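Local structure of paenibacillus xanthan lyase (Paenibacillus, 6F2P) at residues Y23-I37 with L335-N347. The protein is a xanthan lyase that cleaves the terminal mannosyl-glucuronosyl bond of xanthan side chains, probably by beta-elimination as in other family 8 polysaccharide lyases. Residues are numbered along the deposited sequence; the frame is centred on the assembly and turned at random.
Sequences YNLSDPDIAARVNAI and LKAVSIDLIIAAN
Helix 28-37 and helix 340-347 run nearly antiparallel, their axes at 172° and 9.7 Å apart at closest approach, with the CA atoms of Ile30 and Ile340 closest, 5.9 Å apart. Ile340 is the knob of a knob-into-hole contact, seated among Ile30, Arg33, Val34 and Ile37. Its CG2 methyl lies over the centre of the Tyr23 ring, 3.8 Å from the centroid, a CH-pi contact. Its CD1 reaches Val34 CG2 at 3.8 Å and also touches Ile37 CD1. Tyr23 CG stands between the backbone N and the carbonyl carbon, chi1 37°, which places the ring beside Ile340. Tyr87 meets the same ring edge-to-face. A serine in place of Tyr23 would probably leave the CG2 methyl of Ile340 without its aromatic cover and open a gap beside Tyr87. Further along, Ile30 CG1 packs on Ile343 CG2, and Ile30 CD1 lies 3.9 Å from Ile344 CG1. Arg33 bends at chi2 and chi3 over Ile340. This brings its guanidinium to the chain before helix 340-351, where Lys336 O lies at the guanidinium edge, 2.8 Å from NH2. A water donates to both Asp29 O and Leu335 O and so bridges the backbones. Asp27 is the N-cap of helix 28-46. Its OD1 accepts from Ile30 N at 161°, with the donor above the carboxylate plane, and weakly from Asp29 N. Its OD2 accepts a weak hydrogen bond from Asn347 ND2 at 2.9 Å, so one carboxylate caps its own helix and touches the other. Asp29 CB packs on Ile343 CG2, and its OD1 is salt-bridged to Lys332. This is antiparallel helix packing, joining an early helix to one some 300 residues later, consistent with the (alpha/alpha) toroid that forms the N-terminal part of family 8 polysaccharide lyases.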
ATOM      1  N   TYR A  23      27.388  23.840  32.223  1.00 23.43           N
ATOM      2  CA  TYR A  23      27.710  22.595  31.538  1.00 18.99           C
ATOM      3  C   TYR A  23      29.208  22.493  31.246  1.00 21.29           C
ATOM      4  O   TYR A  23      29.943  23.467  31.371  1.00 26.76           O
ATOM      5  CB  TYR A  23      26.884  22.454  30.255  1.00 20.39           C
ATOM      6  CG  TYR A  23      26.642  23.749  29.499  1.00 22.28           C
ATOM      7  CD1 TYR A  23      27.654  24.343  28.747  1.00 20.83           C
ATOM      8  CD2 TYR A  23      25.393  24.360  29.514  1.00 20.60           C
ATOM      9  CE1 TYR A  23      27.432  25.508  28.045  1.00 16.05           C
ATOM     10  CE2 TYR A  23      25.160  25.528  28.816  1.00 19.86           C
ATOM     11  CZ  TYR A  23      26.184  26.100  28.083  1.00 24.62           C
ATOM     12  OH  TYR A  23      25.953  27.274  27.393  1.00 23.65           O
ATOM     13  N   ASN A  24      29.655  21.308  30.857  1.00 26.04           N
ATOM     14  CA  ASN A  24      31.080  21.044  30.665  1.00 25.35           C
ATOM     15  C   ASN A  24      31.679  21.751  29.438  1.00 26.02           C
ATOM     16  O   ASN A  24      31.560  21.274  28.311  1.00 28.21           O
ATOM     17  CB  ASN A  24      31.302  19.528  30.596  1.00 24.54           C
ATOM     18  CG  ASN A  24      32.763  19.148  30.429  1.00 32.60           C
ATOM     19  OD1 ASN A  24      33.663  19.988  30.521  1.00 32.24           O
ATOM     20  ND2 ASN A  24      33.007  17.862  30.184  1.00 30.24           N
ATOM     21  N   LEU A  25      32.344  22.880  29.652  1.00 24.11           N
ATOM     22  CA  LEU A  25      32.938  23.601  28.531  1.00 21.23           C
ATOM     23  C   LEU A  25      34.177  22.907  27.963  1.00 25.87           C
ATOM     24  O   LEU A  25      34.711  23.339  26.940  1.00 27.47           O
ATOM     25  CB  LEU A  25      33.267  25.043  28.915  1.00 19.36           C
ATOM     26  CG  LEU A  25      32.118  25.898  29.459  1.00 26.87           C
ATOM     27  CD1 LEU A  25      32.658  27.168  30.082  1.00 18.64           C
ATOM     28  CD2 LEU A  25      31.104  26.239  28.374  1.00 23.37           C
ATOM     29  N   SER A  26      34.637  21.846  28.624  1.00 25.69           N
ATOM     30  CA  SER A  26      35.777  21.072  28.122  1.00 30.56           C
ATOM     31  C   SER A  26      35.339  20.049  27.080  1.00 33.52           C
ATOM     32  O   SER A  26      36.164  19.475  26.360  1.00 29.76           O
ATOM     33  CB  SER A  26      36.542  20.398  29.262  1.00 29.80           C
ATOM     34  OG  SER A  26      37.278  21.359  29.996  1.00 46.57           O
ATOM     35  N   ASP A  27      34.031  19.822  27.023  1.00 37.11           N
ATOM     36  CA  ASP A  27      33.400  19.077  25.944  1.00 28.19           C
ATOM     37  C   ASP A  27      33.561  19.914  24.675  1.00 30.60           C
ATOM     38  O   ASP A  27      32.928  20.963  24.529  1.00 30.61           O
ATOM     39  CB  ASP A  27      31.922  18.873  26.289  1.00 26.72           C
ATOM     40  CG  ASP A  27      31.166  18.063  25.248  1.00 40.04           C
ATOM     41  OD1 ASP A  27      31.420  18.232  24.030  1.00 35.08           O
ATOM     42  OD2 ASP A  27      30.292  17.263  25.666  1.00 39.85           O
ATOM     43  N   PRO A  28      34.411  19.451  23.747  1.00 31.78           N
ATOM     44  CA  PRO A  28      34.763  20.235  22.551  1.00 27.05           C
ATOM     45  C   PRO A  28      33.546  20.504  21.681  1.00 28.99           C
ATOM     46  O   PRO A  28      33.485  21.517  20.977  1.00 28.77           O
ATOM     47  CB  PRO A  28      35.740  19.322  21.805  1.00 25.00           C
ATOM     48  CG  PRO A  28      35.369  17.923  22.257  1.00 31.95           C
ATOM     49  CD  PRO A  28      34.912  18.067  23.689  1.00 29.49           C
ATOM     50  N   ASP A  29      32.584  19.590  21.730  1.00 33.05           N
ATOM     51  CA  ASP A  29      31.350  19.766  20.988  1.00 33.22           C
ATOM     52  C   ASP A  29      30.560  20.951  21.530  1.00 31.29           C
ATOM     53  O   ASP A  29      30.114  21.804  20.758  1.00 31.65           O
ATOM     54  CB  ASP A  29      30.541  18.474  21.003  1.00 37.14           C
ATOM     55  CG  ASP A  29      31.229  17.370  20.237  1.00 38.29           C
ATOM     56  OD1 ASP A  29      31.736  17.658  19.126  1.00 32.06           O
ATOM     57  OD2 ASP A  29      31.283  16.232  20.754  1.00 37.08           O
ATOM     58  N   ILE A  30      30.423  21.025  22.854  1.00 30.41           N
ATOM     59  CA  ILE A  30      29.816  22.197  23.486  1.00 26.51           C
ATOM     60  C   ILE A  30      30.603  23.471  23.186  1.00 25.78           C
ATOM     61  O   ILE A  30      30.019  24.506  22.835  1.00 26.72           O
ATOM     62  CB  ILE A  30      29.674  22.028  25.006  1.00 24.11           C
ATOM     63  CG1 ILE A  30      28.698  20.886  25.309  1.00 22.31           C
ATOM     64  CG2 ILE A  30      29.212  23.329  25.642  1.00 15.08           C
ATOM     65  CD1 ILE A  30      28.545  20.566  26.775  1.00 19.61           C
ATOM     66  N   ALA A  31      31.927  23.386  23.297  1.00 22.24           N
ATOM     67  CA  ALA A  31      32.794  24.544  23.056  1.00 23.65           C
ATOM     68  C   ALA A  31      32.612  25.120  21.652  1.00 21.91           C
ATOM     69  O   ALA A  31      32.489  26.328  21.481  1.00 22.15           O
ATOM     70  CB  ALA A  31      34.248  24.185  23.297  1.00 23.02           C
ATOM     71  N   ALA A  32      32.589  24.245  20.655  1.00 27.72           N
ATOM     72  CA  ALA A  32      32.392  24.652  19.275  1.00 21.10           C
ATOM     73  C   ALA A  32      31.066  25.377  19.103  1.00 25.29           C
ATOM     74  O   ALA A  32      30.986  26.378  18.388  1.00 24.40           O
ATOM     75  CB  ALA A  32      32.439  23.443  18.377  1.00 19.40           C
ATOM     76  N   ARG A  33      30.028  24.878  19.765  1.00 24.28           N
ATOM     77  CA  ARG A  33      28.705  25.483  19.643  1.00 21.58           C
ATOM     78  C   ARG A  33      28.667  26.867  20.297  1.00 22.44           C
ATOM     79  O   ARG A  33      28.115  27.817  19.739  1.00 21.53           O
ATOM     80  CB  ARG A  33      27.639  24.549  20.227  1.00 20.50           C
ATOM     81  CG  ARG A  33      26.226  25.093  20.212  1.00 23.10           C
ATOM     82  CD  ARG A  33      25.846  25.697  18.866  1.00 24.14           C
ATOM     83  NE  ARG A  33      25.768  24.695  17.815  1.00 34.71           N
ATOM     84  CZ  ARG A  33      25.618  24.983  16.528  1.00 35.12           C
ATOM     85  NH1 ARG A  33      25.531  26.249  16.143  1.00 33.87           N
ATOM     86  NH2 ARG A  33      25.563  24.005  15.632  1.00 33.01           N
ATOM     87  N   VAL A  34      29.268  26.974  21.476  1.00 23.65           N
ATOM     88  CA  VAL A  34      29.328  28.238  22.194  1.00 19.50           C
ATOM     89  C   VAL A  34      30.011  29.306  21.351  1.00 20.33           C
ATOM     90  O   VAL A  34      29.501  30.420  21.196  1.00 18.79           O
ATOM     91  CB  VAL A  34      30.082  28.080  23.521  1.00 25.35           C
ATOM     92  CG1 VAL A  34      30.356  29.440  24.151  1.00 20.14           C
ATOM     93  CG2 VAL A  34      29.292  27.193  24.463  1.00 21.53           C
ATOM     94  N   ASN A  35      31.164  28.958  20.798  1.00 21.63           N
ATOM     95  CA  ASN A  35      31.843  29.852  19.878  1.00 20.36           C
ATOM     96  C   ASN A  35      30.953  30.244  18.694  1.00 21.88           C
ATOM     97  O   ASN A  35      30.788  31.431  18.401  1.00 23.46           O
ATOM     98  CB  ASN A  35      33.155  29.240  19.393  1.00 22.60           C
ATOM     99  CG  ASN A  35      33.740  29.988  18.208  1.00 33.87           C
ATOM    100  OD1 ASN A  35      34.202  31.120  18.339  1.00 31.21           O
ATOM    101  ND2 ASN A  35      33.710  29.358  17.038  1.00 41.69           N
ATOM    102  N   ALA A  36      30.363  29.252  18.034  1.00 22.05           N
ATOM    103  CA  ALA A  36      29.467  29.507  16.907  1.00 17.04           C
ATOM    104  C   ALA A  36      28.347  30.473  17.288  1.00 19.56           C
ATOM    105  O   ALA A  36      28.026  31.401  16.534  1.00 21.44           O
ATOM    106  CB  ALA A  36      28.893  28.211  16.391  1.00 15.61           C
ATOM    107  N   ILE A  37      27.770  30.259  18.465  1.00 15.83           N
ATOM    108  CA  ILE A  37      26.730  31.143  18.988  1.00 15.90           C
ATOM    109  C   ILE A  37      27.245  32.567  19.174  1.00 20.48           C
ATOM    110  O   ILE A  37      26.583  33.540  18.784  1.00 19.42           O
ATOM    111  CB  ILE A  37      26.183  30.610  20.320  1.00 15.21           C
ATOM    112  CG1 ILE A  37      25.373  29.329  20.073  1.00 16.79           C
ATOM    113  CG2 ILE A  37      25.348  31.657  21.017  1.00 14.59           C
ATOM    114  CD1 ILE A  37      24.876  28.654  21.335  1.00 19.51           C
ATOM    115  N   LEU A 335      26.123  16.255  16.246  1.00 21.65           N
ATOM    116  CA  LEU A 335      26.695  17.127  17.288  1.00 23.91           C
ATOM    117  C   LEU A 335      27.001  18.540  16.806  1.00 23.31           C
ATOM    118  O   LEU A 335      26.876  19.503  17.565  1.00 28.61           O
ATOM    119  CB  LEU A 335      27.936  16.498  17.931  1.00 19.72           C
ATOM    120  CG  LEU A 335      27.611  15.269  18.785  1.00 15.62           C
ATOM    121  CD1 LEU A 335      28.856  14.485  19.132  1.00 18.35           C
ATOM    122  CD2 LEU A 335      26.868  15.667  20.050  1.00 17.70           C
ATOM    123  N   LYS A 336      27.377  18.668  15.540  1.00 23.43           N
ATOM    124  CA  LYS A 336      27.707  19.978  14.985  1.00 28.56           C
ATOM    125  C   LYS A 336      26.475  20.758  14.544  1.00 27.53           C
ATOM    126  O   LYS A 336      26.581  21.916  14.140  1.00 24.61           O
ATOM    127  CB  LYS A 336      28.658  19.831  13.800  1.00 31.00           C
ATOM    128  CG  LYS A 336      30.062  19.411  14.176  1.00 26.18           C
ATOM    129  CD  LYS A 336      30.741  18.736  13.005  1.00 31.02           C
ATOM    130  CE  LYS A 336      32.244  18.740  13.167  1.00 39.36           C
ATOM    131  NZ  LYS A 336      32.790  20.120  13.026  1.00 56.22           N
ATOM    132  N   ALA A 337      25.306  20.130  14.619  1.00 25.93           N
ATOM    133  CA  ALA A 337      24.095  20.759  14.091  1.00 23.91           C
ATOM    134  C   ALA A 337      23.096  21.200  15.159  1.00 18.89           C
ATOM    135  O   ALA A 337      22.367  22.156  14.958  1.00 27.66           O
ATOM    136  CB  ALA A 337      23.419  19.844  13.080  1.00 21.31           C
ATOM    137  N   VAL A 338      23.065  20.512  16.291  1.00 21.00           N
ATOM    138  CA  VAL A 338      22.035  20.760  17.296  1.00 21.24           C
ATOM    139  C   VAL A 338      22.465  21.716  18.399  1.00 22.79           C
ATOM    140  O   VAL A 338      23.623  22.140  18.473  1.00 22.83           O
ATOM    141  CB  VAL A 338      21.604  19.453  17.969  1.00 19.45           C
ATOM    142  CG1 VAL A 338      21.091  18.484  16.930  1.00 14.18           C
ATOM    143  CG2 VAL A 338      22.767  18.862  18.736  1.00 16.26           C
ATOM    144  N   SER A 339      21.514  22.033  19.268  1.00 21.25           N
ATOM    145  CA  SER A 339      21.752  22.966  20.358  1.00 16.95           C
ATOM    146  C   SER A 339      22.599  22.316  21.436  1.00 24.20           C
ATOM    147  O   SER A 339      22.806  21.092  21.430  1.00 26.52           O
ATOM    148  CB  SER A 339      20.428  23.408  20.963  1.00 18.74           C
ATOM    149  OG  SER A 339      19.809  22.323  21.637  1.00 25.72           O
ATOM    150  N   ILE A 340      23.075  23.135  22.369  1.00 20.13           N
ATOM    151  CA  ILE A 340      23.918  22.641  23.445  1.00 23.13           C
ATOM    152  C   ILE A 340      23.162  21.601  24.251  1.00 20.19           C
ATOM    153  O   ILE A 340      23.697  20.540  24.558  1.00 22.89           O
ATOM    154  CB  ILE A 340      24.406  23.783  24.353  1.00 23.39           C
ATOM    155  CG1 ILE A 340      25.386  24.667  23.581  1.00 23.67           C
ATOM    156  CG2 ILE A 340      25.069  23.225  25.612  1.00 17.85           C
ATOM    157  CD1 ILE A 340      25.742  25.959  24.279  1.00 24.45           C
ATOM    158  N   ASP A 341      21.907  21.908  24.557  1.00 18.64           N
ATOM    159  CA  ASP A 341      21.038  21.007  25.297  1.00 21.24           C
ATOM    160  C   ASP A 341      21.067  19.597  24.722  1.00 25.82           C
ATOM    161  O   ASP A 341      21.240  18.614  25.451  1.00 22.05           O
ATOM    162  CB  ASP A 341      19.608  21.533  25.258  1.00 23.36           C
ATOM    163  CG  ASP A 341      18.792  21.052  26.424  1.00 26.47           C
ATOM    164  OD1 ASP A 341      19.386  20.822  27.501  1.00 27.39           O
ATOM    165  OD2 ASP A 341      17.563  20.902  26.266  1.00 31.27           O
ATOM    166  N   LEU A 342      20.907  19.506  23.407  1.00 21.35           N
ATOM    167  CA  LEU A 342      20.928  18.215  22.739  1.00 19.17           C
ATOM    168  C   LEU A 342      22.324  17.611  22.686  1.00 22.08           C
ATOM    169  O   LEU A 342      22.463  16.391  22.731  1.00 22.12           O
ATOM    170  CB  LEU A 342      20.332  18.326  21.339  1.00 20.01           C
ATOM    171  CG  LEU A 342      18.820  18.504  21.379  1.00 19.03           C
ATOM    172  CD1 LEU A 342      18.301  19.020  20.057  1.00  8.99           C
ATOM    173  CD2 LEU A 342      18.178  17.176  21.748  1.00 17.99           C
ATOM    174  N   ILE A 343      23.352  18.455  22.593  1.00 20.93           N
ATOM    175  CA  ILE A 343      24.728  17.973  22.628  1.00 15.00           C
ATOM    176  C   ILE A 343      24.956  17.258  23.947  1.00 23.61           C
ATOM    177  O   ILE A 343      25.533  16.166  24.001  1.00 25.31           O
ATOM    178  CB  ILE A 343      25.724  19.121  22.531  1.00 20.65           C
ATOM    179  CG1 ILE A 343      25.619  19.791  21.163  1.00 24.59           C
ATOM    180  CG2 ILE A 343      27.136  18.618  22.780  1.00 19.89           C
ATOM    181  CD1 ILE A 343      26.584  20.903  20.965  1.00 18.13           C
ATOM    182  N   ILE A 344      24.470  17.879  25.013  1.00 23.77           N
ATOM    183  CA  ILE A 344      24.583  17.312  26.342  1.00 20.86           C
ATOM    184  C   ILE A 344      23.858  15.978  26.406  1.00 21.79           C
ATOM    185  O   ILE A 344      24.441  14.969  26.818  1.00 23.53           O
ATOM    186  CB  ILE A 344      24.024  18.271  27.385  1.00 22.57           C
ATOM    187  CG1 ILE A 344      24.857  19.557  27.401  1.00 16.50           C
ATOM    188  CG2 ILE A 344      24.021  17.618  28.750  1.00 25.91           C
ATOM    189  CD1 ILE A 344      24.223  20.675  28.187  1.00 16.70           C
ATOM    190  N   ALA A 345      22.598  15.971  25.978  1.00 22.18           N
ATOM    191  CA  ALA A 345      21.796  14.748  25.954  1.00 23.56           C
ATOM    192  C   ALA A 345      22.451  13.671  25.100  1.00 25.57           C
ATOM    193  O   ALA A 345      22.551  12.524  25.516  1.00 24.93           O
ATOM    194  CB  ALA A 345      20.395  15.030  25.454  1.00 17.59           C
ATOM    195  N   ALA A 346      22.909  14.049  23.912  1.00 26.74           N
ATOM    196  CA  ALA A 346      23.518  13.098  22.987  1.00 21.20           C
ATOM    197  C   ALA A 346      24.791  12.506  23.556  1.00 22.75           C
ATOM    198  O   ALA A 346      24.999  11.304  23.487  1.00 30.45           O
ATOM    199  CB  ALA A 346      23.809  13.768  21.650  1.00 20.10           C
ATOM    200  N   ASN A 347      25.649  13.355  24.109  1.00 27.57           N
ATOM    201  CA  ASN A 347      26.924  12.886  24.643  1.00 27.36           C
ATOM    202  C   ASN A 347      26.748  12.028  25.892  1.00 28.08           C
ATOM    203  O   ASN A 347      27.430  11.015  26.061  1.00 27.50           O
ATOM    204  CB  ASN A 347      27.876  14.059  24.907  1.00 25.58           C
ATOM    205  CG  ASN A 347      28.700  14.431  23.679  1.00 29.09           C
ATOM    206  OD1 ASN A 347      28.992  13.585  22.829  1.00 34.09           O
ATOM    207  ND2 ASN A 347      29.085  15.698  23.586  1.00 24.04           N
TER
HETATM  208  O   HOH W   1      29.277  21.118  18.258  1.00 30.74           O